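Local atomic coordinates of lectin (Pleurotus ostreatus, PDB entry 6T0Q), a protein that binds N-acetylgalactosamine and probably galactose as a calcium-containing mushroom lectin related to carbohydrate-binding modules. Residues L189-L195 with M348-A353. Residues are numbered along the deposited sequence; the frame is centred on the assembly and turned at random.
Sequences LPPVLPL and MVIPSA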
ATOM      1  N   LEU A 189     -23.075  -2.723  28.795  1.00 20.33           N
ATOM      2  CA  LEU A 189     -22.139  -2.815  27.690  1.00 24.43           C
ATOM      3  C   LEU A 189     -21.777  -1.409  27.217  1.00 24.25           C
ATOM      4  O   LEU A 189     -22.651  -0.547  27.127  1.00 23.42           O
ATOM      5  CB  LEU A 189     -22.761  -3.623  26.551  1.00 19.43           C
ATOM      6  CG  LEU A 189     -23.094  -5.087  26.867  1.00 25.30           C
ATOM      7  CD1 LEU A 189     -23.901  -5.739  25.739  1.00 21.24           C
ATOM      8  CD2 LEU A 189     -21.813  -5.884  27.134  1.00 21.65           C
ATOM      9  N   PRO A 190     -20.507  -1.139  26.933  1.00 24.49           N
ATOM     10  CA  PRO A 190     -20.138   0.152  26.345  1.00 22.84           C
ATOM     11  C   PRO A 190     -20.592   0.213  24.899  1.00 24.44           C
ATOM     12  O   PRO A 190     -20.955  -0.822  24.318  1.00 22.76           O
ATOM     13  CB  PRO A 190     -18.605   0.148  26.436  1.00 22.09           C
ATOM     14  CG  PRO A 190     -18.263  -1.295  26.241  1.00 23.37           C
ATOM     15  CD  PRO A 190     -19.367  -2.074  26.954  1.00 22.29           C
ATOM     16  N   PRO A 191     -20.565   1.389  24.271  1.00 20.58           N
ATOM     17  CA  PRO A 191     -20.792   1.441  22.822  1.00 19.20           C
ATOM     18  C   PRO A 191     -19.714   0.654  22.089  1.00 19.45           C
ATOM     19  O   PRO A 191     -18.588   0.520  22.573  1.00 20.43           O
ATOM     20  CB  PRO A 191     -20.708   2.944  22.501  1.00 24.65           C
ATOM     21  CG  PRO A 191     -19.887   3.521  23.619  1.00 28.64           C
ATOM     22  CD  PRO A 191     -20.287   2.726  24.835  1.00 27.00           C
ATOM     23  N   VAL A 192     -20.068   0.118  20.913  1.00 20.22           N
ATOM     24  CA  VAL A 192     -19.101  -0.680  20.155  1.00 20.59           C
ATOM     25  C   VAL A 192     -17.852   0.142  19.843  1.00 22.25           C
ATOM     26  O   VAL A 192     -16.722  -0.345  19.975  1.00 20.01           O
ATOM     27  CB  VAL A 192     -19.738  -1.256  18.875  1.00 21.05           C
ATOM     28  CG1 VAL A 192     -20.392  -0.140  18.001  1.00 18.99           C
ATOM     29  CG2 VAL A 192     -18.698  -2.021  18.085  1.00 19.19           C
ATOM     30  N   LEU A 193     -18.038   1.401  19.447  1.00 20.07           N
ATOM     31  CA  LEU A 193     -16.982   2.369  19.171  1.00 20.51           C
ATOM     32  C   LEU A 193     -17.481   3.740  19.598  1.00 20.57           C
ATOM     33  O   LEU A 193     -18.694   3.986  19.593  1.00 19.06           O
ATOM     34  CB  LEU A 193     -16.607   2.421  17.677  1.00 18.70           C
ATOM     35  CG  LEU A 193     -15.879   1.203  17.101  1.00 21.43           C
ATOM     36  CD1 LEU A 193     -15.820   1.301  15.571  1.00 21.26           C
ATOM     37  CD2 LEU A 193     -14.474   1.112  17.693  1.00 22.30           C
ATOM     38  N   PRO A 194     -16.581   4.653  19.959  1.00 20.12           N
ATOM     39  CA  PRO A 194     -17.019   6.021  20.263  1.00 21.67           C
ATOM     40  C   PRO A 194     -17.284   6.793  18.979  1.00 22.01           C
ATOM     41  O   PRO A 194     -16.617   6.585  17.961  1.00 20.02           O
ATOM     42  CB  PRO A 194     -15.825   6.612  21.024  1.00 22.49           C
ATOM     43  CG  PRO A 194     -14.642   5.927  20.386  1.00 24.60           C
ATOM     44  CD  PRO A 194     -15.128   4.488  20.147  1.00 18.76           C
ATOM     45  N   LEU A 195     -18.287   7.671  19.025  1.00 21.01           N
ATOM     46  CA  LEU A 195     -18.375   8.747  18.042  1.00 20.71           C
ATOM     47  C   LEU A 195     -17.709  10.018  18.547  1.00 24.38           C
ATOM     48  O   LEU A 195     -17.237  10.834  17.743  1.00 19.82           O
ATOM     49  CB  LEU A 195     -19.835   9.028  17.678  1.00 21.75           C
ATOM     50  CG  LEU A 195     -20.482   7.930  16.839  1.00 18.76           C
ATOM     51  CD1 LEU A 195     -21.929   8.283  16.567  1.00 23.68           C
ATOM     52  CD2 LEU A 195     -19.692   7.700  15.531  1.00 16.84           C
ATOM     53  N   MET A 348     -26.904  10.104  19.842  1.00 21.20           N
ATOM     54  CA  MET A 348     -26.874   8.962  18.920  1.00 21.61           C
ATOM     55  C   MET A 348     -27.000   7.620  19.646  1.00 20.23           C
ATOM     56  O   MET A 348     -26.249   7.327  20.580  1.00 20.99           O
ATOM     57  CB  MET A 348     -25.569   8.975  18.115  1.00 19.73           C
ATOM     58  CG  MET A 348     -25.535   7.936  16.981  1.00 23.60           C
ATOM     59  SD  MET A 348     -26.518   8.461  15.555  1.00 25.27           S
ATOM     60  CE  MET A 348     -25.532   9.864  14.983  1.00 24.51           C
ATOM     61  N   VAL A 349     -27.938   6.796  19.199  1.00 21.57           N
ATOM     62  CA  VAL A 349     -28.016   5.420  19.684  1.00 22.34           C
ATOM     63  C   VAL A 349     -26.930   4.597  18.991  1.00 21.99           C
ATOM     64  O   VAL A 349     -26.944   4.432  17.768  1.00 22.41           O
ATOM     65  CB  VAL A 349     -29.405   4.821  19.431  1.00 21.21           C
ATOM     66  CG1 VAL A 349     -29.420   3.354  19.876  1.00 27.61           C
ATOM     67  CG2 VAL A 349     -30.491   5.635  20.161  1.00 27.78           C
ATOM     68  N   ILE A 350     -25.991   4.076  19.774  1.00 19.28           N
ATOM     69  CA  ILE A 350     -24.858   3.305  19.263  1.00 19.32           C
ATOM     70  C   ILE A 350     -25.030   1.848  19.677  1.00 23.12           C
ATOM     71  O   ILE A 350     -25.357   1.588  20.845  1.00 20.31           O
ATOM     72  CB  ILE A 350     -23.529   3.863  19.799  1.00 19.63           C
ATOM     73  CG1 ILE A 350     -23.348   5.329  19.369  1.00 22.96           C
ATOM     74  CG2 ILE A 350     -22.358   2.987  19.332  1.00 16.88           C
ATOM     75  CD1 ILE A 350     -22.220   6.064  20.101  1.00 20.91           C
ATOM     76  N   PRO A 351     -24.805   0.876  18.786  1.00 20.57           N
ATOM     77  CA  PRO A 351     -24.891  -0.534  19.193  1.00 20.97           C
ATOM     78  C   PRO A 351     -23.918  -0.858  20.315  1.00 22.23           C
ATOM     79  O   PRO A 351     -22.813  -0.319  20.383  1.00 19.43           O
ATOM     80  CB  PRO A 351     -24.535  -1.300  17.911  1.00 22.42           C
ATOM     81  CG  PRO A 351     -24.856  -0.339  16.792  1.00 23.86           C
ATOM     82  CD  PRO A 351     -24.486   1.016  17.354  1.00 18.48           C
ATOM     83  N   SER A 352     -24.350  -1.749  21.203  1.00 20.77           N
ATOM     84  CA  SER A 352     -23.499  -2.215  22.290  1.00 21.18           C
ATOM     85  C   SER A 352     -22.326  -3.026  21.759  1.00 21.12           C
ATOM     86  O   SER A 352     -22.450  -3.766  20.779  1.00 22.07           O
ATOM     87  CB  SER A 352     -24.313  -3.075  23.260  1.00 21.50           C
ATOM     88  OG  SER A 352     -25.396  -2.334  23.782  1.00 24.38           O
ATOM     89  N   ALA A 353     -21.183  -2.899  22.424  1.00 22.36           N
ATOM     90  CA  ALA A 353     -20.008  -3.690  22.076  1.00 21.34           C
ATOM     91  C   ALA A 353     -20.238  -5.175  22.355  1.00 24.45           C
ATOM     92  O   ALA A 353     -20.986  -5.535  23.271  1.00 18.95           O
ATOM     93  CB  ALA A 353     -18.791  -3.197  22.855  1.00 20.97           C
ATOM     94  OXT ALA A 353     -19.670  -6.045  21.693  1.00 22.91           O
TER
HETATM   95  O   HOH W   1     -24.446  -0.124  25.026  1.00 26.08           O
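Ala353, the last residue of the chain, lies against Pro190 and Val192 of the linker that joins the two beta-rich halves of the lectin. Its N-H donates to Pro190 O at 2.8 Å, almost straight at 169°, and on the far side of Pro191, Val192 N donates to Pro351 O, also at 2.8 Å but more bent. The two bonds make a single beta bridge between Pro191 and Ser352. The rings of Pro190, Pro191 and Pro351 hold phi near -65°, which favours the extended backbone here; the carbonyls used are those of Pro190 and Pro351, while the N-H groups come from Val192 and Ala353, which are not prolines. The small methyl of Ala353 fits close to the linker backbone, with CB 3.7 Å from Val192 CA, and also meets Pro190 CG.

Ile350 is the apolar centre of the contact. Its CG2, anti to the backbone N, rests 3.6 Å from Pro191 CB and also reaches Val192 CG1, whereas CD1 passes alongside Leu195, 4.1 Å from its CG. Beta-branching lets this one residue meet both sites. A chi1 of 54° sets Val192 CG1 between the backbone N and the carbonyl carbon, turned to Ile350 CG2 and Pro351 O. Beyond Ile350, Leu195 CD1 meets Met348 CG at 3.6 Å, the two side chains crossing at about a right angle.

At the other end, Leu189 CD1 packs on Ser352 CB, and a water joins Leu189 O to Ser352 OG. Strand 229-239 backs Val192, Leu195 and Ile350, while Ala100 of strand 98-104 touches Pro190 and Ala353. The bridge and the aliphatic contacts thus hold the tail, with Ala353 also bonded to the Ala28 backbone and its terminal carboxylate beside the Leu189 side chain.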